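Local atomic coordinates of pyridoxal phosphate homeostasis protein (Bifidobacterium adolescentis ATCC 15703, PDB entry 3CPG), a protein that probably binds pyridoxal 5'-phosphate and takes part in keeping the cellular supply of this cofactor in balance. Residues Cys94-Gly102 and Ala111-Leu119. Sequence-based numbering, arbitrary orientation.
Sequences CAERGFSLG and AAEHIPFHL
Strands 99-101 and 113-115 run parallel, their axes 33° apart, and three backbone bonds alternate between them: Ser100 N to Glu113 O, Ile115 N to Ser100 O (2.8 Å) and Gly102 N to Ile115 O, the last nearly straight. Beside Glu113 a water bridges the backbones, donating to Gly98 O and accepting from Glu113 N. On the face bearing Phe99, Leu101 and Ile115, Ile115 CD1 lies over the Phe99 ring, 3.9 Å from its centroid, a CH-pi contact. Helix 61-69 packs here through Ile68, which touches both Phe99 and Ile115. On the other face His114 carries its CG anti to the backbone N (chi1 179°), which sends the imidazole along the strand until NE2 donates to Gly102 O at 3.0 Å, the acceptor only 4° out of the ring plane. Ser100 OG sits at the CD2 edge of that ring, and a second water links Ser100 OG to Ala112 O. Gly98, at positive phi, closes helix 80-96 in a Schellman motif, with Phe99 N bonded to Cys94 O (2.8 Å) and Gly98 N to Ala95 O (2.9 Å). Helix 80-96 thus passes through a tight turn at Arg97 and Gly98 into strand 99-101, which pairs with strand 113-119 in this TIM-barrel protein.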
loop_
_atom_site.group_PDB
_atom_site.type_symbol
_atom_site.label_atom_id
_atom_site.label_comp_id
_atom_site.label_asym_id
_atom_site.label_seq_id
_atom_site.Cartn_x
_atom_site.Cartn_y
_atom_site.Cartn_z
ATOM N N CYS A 94 18.358 -2.046 4.402
ATOM C CA CYS A 94 17.789 -3.124 3.604
ATOM C C CYS A 94 18.837 -3.739 2.691
ATOM O O CYS A 94 18.859 -4.952 2.506
ATOM C CB CYS A 94 16.604 -2.624 2.775
ATOM S SG CYS A 94 15.101 -2.417 3.753
ATOM N N ALA A 95 19.714 -2.907 2.137
ATOM C CA ALA A 95 20.764 -3.396 1.249
ATOM C C ALA A 95 21.688 -4.353 1.997
ATOM O O ALA A 95 22.064 -5.405 1.483
ATOM C CB ALA A 95 21.566 -2.228 0.685
ATOM N N GLU A 96 22.056 -3.977 3.215
ATOM C CA GLU A 96 22.929 -4.816 4.028
ATOM C C GLU A 96 22.267 -6.162 4.312
ATOM O O GLU A 96 22.942 -7.189 4.433
ATOM C CB GLU A 96 23.258 -4.093 5.333
ATOM C CG GLU A 96 24.193 -2.917 5.131
ATOM C CD GLU A 96 24.182 -1.944 6.288
ATOM O OE1 GLU A 96 23.799 -2.344 7.408
ATOM O OE2 GLU A 96 24.571 -0.776 6.078
ATOM N N ARG A 97 20.941 -6.148 4.414
ATOM C CA ARG A 97 20.171 -7.361 4.668
ATOM C C ARG A 97 19.865 -8.121 3.380
ATOM O O ARG A 97 19.120 -9.098 3.397
ATOM C CB ARG A 97 18.859 -7.020 5.374
ATOM C CG ARG A 97 19.003 -6.650 6.836
ATOM C CD ARG A 97 19.452 -7.839 7.671
ATOM N NE ARG A 97 19.146 -7.648 9.085
ATOM C CZ ARG A 97 20.007 -7.858 10.076
ATOM N NH1 ARG A 97 21.242 -8.266 9.814
ATOM N NH2 ARG A 97 19.630 -7.662 11.332
ATOM N N GLY A 98 20.431 -7.663 2.266
ATOM C CA GLY A 98 20.221 -8.340 0.993
ATOM C C GLY A 98 18.930 -8.020 0.262
ATOM O O GLY A 98 18.474 -8.813 -0.568
ATOM N N PHE A 99 18.346 -6.862 0.558
ATOM C CA PHE A 99 17.098 -6.442 -0.079
ATOM C C PHE A 99 17.245 -5.117 -0.807
ATOM O O PHE A 99 18.018 -4.255 -0.391
ATOM C CB PHE A 99 15.988 -6.230 0.959
ATOM C CG PHE A 99 15.665 -7.436 1.782
ATOM C CD1 PHE A 99 15.100 -8.564 1.199
ATOM C CD2 PHE A 99 15.899 -7.434 3.156
ATOM C CE1 PHE A 99 14.770 -9.672 1.971
ATOM C CE2 PHE A 99 15.572 -8.536 3.937
ATOM C CZ PHE A 99 15.006 -9.657 3.346
ATOM N N SER A 100 16.497 -4.954 -1.892
ATOM C CA SER A 100 16.487 -3.686 -2.605
ATOM C C SER A 100 15.213 -3.054 -2.046
ATOM O O SER A 100 14.268 -3.765 -1.711
ATOM C CB SER A 100 16.394 -3.893 -4.124
ATOM O OG SER A 100 15.234 -4.608 -4.499
ATOM N N LEU A 101 15.189 -1.733 -1.912
ATOM C CA LEU A 101 14.021 -1.056 -1.349
ATOM C C LEU A 101 13.506 0.053 -2.251
ATOM O O LEU A 101 14.252 0.955 -2.604
ATOM C CB LEU A 101 14.375 -0.457 0.012
ATOM C CG LEU A 101 13.299 0.385 0.710
ATOM C CD1 LEU A 101 12.159 -0.512 1.181
ATOM C CD2 LEU A 101 13.916 1.114 1.900
ATOM N N GLY A 102 12.224 -0.011 -2.594
ATOM C CA GLY A 102 11.640 1.003 -3.454
ATOM C C GLY A 102 12.486 1.215 -4.692
ATOM O O GLY A 102 12.962 0.256 -5.296
ATOM N N ALA A 111 20.073 -10.513 -7.793
ATOM C CA ALA A 111 19.084 -11.510 -7.395
ATOM C C ALA A 111 18.488 -11.172 -6.031
ATOM O O ALA A 111 17.766 -11.972 -5.442
ATOM C CB ALA A 111 19.722 -12.896 -7.358
ATOM N N ALA A 112 18.794 -9.982 -5.529
ATOM C CA ALA A 112 18.273 -9.561 -4.234
ATOM C C ALA A 112 16.756 -9.409 -4.286
ATOM O O ALA A 112 16.215 -8.867 -5.250
ATOM C CB ALA A 112 18.912 -8.239 -3.820
ATOM N N GLU A 113 16.073 -9.897 -3.255
ATOM C CA GLU A 113 14.622 -9.776 -3.204
ATOM C C GLU A 113 14.295 -8.299 -3.089
ATOM O O GLU A 113 15.006 -7.554 -2.416
ATOM C CB GLU A 113 14.046 -10.511 -1.995
ATOM C CG GLU A 113 12.525 -10.448 -1.937
ATOM C CD GLU A 113 11.939 -11.257 -0.801
ATOM O OE1 GLU A 113 12.684 -12.046 -0.182
ATOM O OE2 GLU A 113 10.728 -11.111 -0.535
ATOM N N HIS A 114 13.220 -7.880 -3.743
ATOM C CA HIS A 114 12.825 -6.481 -3.710
ATOM C C HIS A 114 11.710 -6.235 -2.698
ATOM O O HIS A 114 10.740 -6.997 -2.625
ATOM C CB HIS A 114 12.371 -6.035 -5.107
ATOM C CG HIS A 114 11.926 -4.607 -5.171
ATOM N ND1 HIS A 114 10.602 -4.245 -5.309
ATOM C CD2 HIS A 114 12.627 -3.450 -5.107
ATOM C CE1 HIS A 114 10.508 -2.927 -5.327
ATOM N NE2 HIS A 114 11.722 -2.421 -5.207
ATOM N N ILE A 115 11.870 -5.178 -1.905
ATOM C CA ILE A 115 10.873 -4.793 -0.909
ATOM C C ILE A 115 10.196 -3.509 -1.393
ATOM O O ILE A 115 10.816 -2.448 -1.451
ATOM C CB ILE A 115 11.517 -4.530 0.478
ATOM C CG1 ILE A 115 12.037 -5.841 1.065
ATOM C CG2 ILE A 115 10.497 -3.913 1.428
ATOM C CD1 ILE A 115 12.685 -5.694 2.429
ATOM N N PRO A 116 8.917 -3.597 -1.780
ATOM C CA PRO A 116 8.229 -2.388 -2.250
ATOM C C PRO A 116 8.136 -1.330 -1.156
ATOM O O PRO A 116 7.957 -1.652 0.018
ATOM C CB PRO A 116 6.859 -2.913 -2.667
ATOM C CG PRO A 116 7.176 -4.302 -3.138
ATOM C CD PRO A 116 8.112 -4.797 -2.055
ATOM N N PHE A 117 8.271 -0.067 -1.550
ATOM C CA PHE A 117 8.186 1.048 -0.610
ATOM C C PHE A 117 7.057 1.908 -1.176
ATOM O O PHE A 117 7.242 2.601 -2.170
ATOM C CB PHE A 117 9.517 1.820 -0.596
ATOM C CG PHE A 117 9.653 2.827 0.527
ATOM C CD1 PHE A 117 10.912 3.303 0.886
ATOM C CD2 PHE A 117 8.538 3.323 1.198
ATOM C CE1 PHE A 117 11.062 4.261 1.897
ATOM C CE2 PHE A 117 8.676 4.277 2.207
ATOM C CZ PHE A 117 9.940 4.747 2.556
ATOM N N HIS A 118 5.882 1.820 -0.561
ATOM C CA HIS A 118 4.720 2.574 -1.021
ATOM C C HIS A 118 4.391 3.794 -0.186
ATOM O O HIS A 118 4.811 3.913 0.962
ATOM C CB HIS A 118 3.464 1.692 -1.016
ATOM C CG HIS A 118 3.521 0.529 -1.954
ATOM N ND1 HIS A 118 2.397 -0.182 -2.315
ATOM C CD2 HIS A 118 4.564 -0.066 -2.580
ATOM C CE1 HIS A 118 2.745 -1.168 -3.125
ATOM N NE2 HIS A 118 4.052 -1.120 -3.301
ATOM N N LEU A 119 3.640 4.707 -0.793
ATOM C CA LEU A 119 3.144 5.878 -0.089
ATOM C C LEU A 119 1.676 5.495 0.008
ATOM O O LEU A 119 1.039 5.223 -1.012
ATOM C CB LEU A 119 3.276 7.164 -0.909
ATOM C CG LEU A 119 2.692 8.354 -0.128
ATOM C CD1 LEU A 119 3.608 8.679 1.046
ATOM C CD2 LEU A 119 2.541 9.567 -1.021
HETATM O O HOH W 1 17.330 -11.360 -0.913
HETATM O O HOH W 2 16.366 -6.350 -6.251
#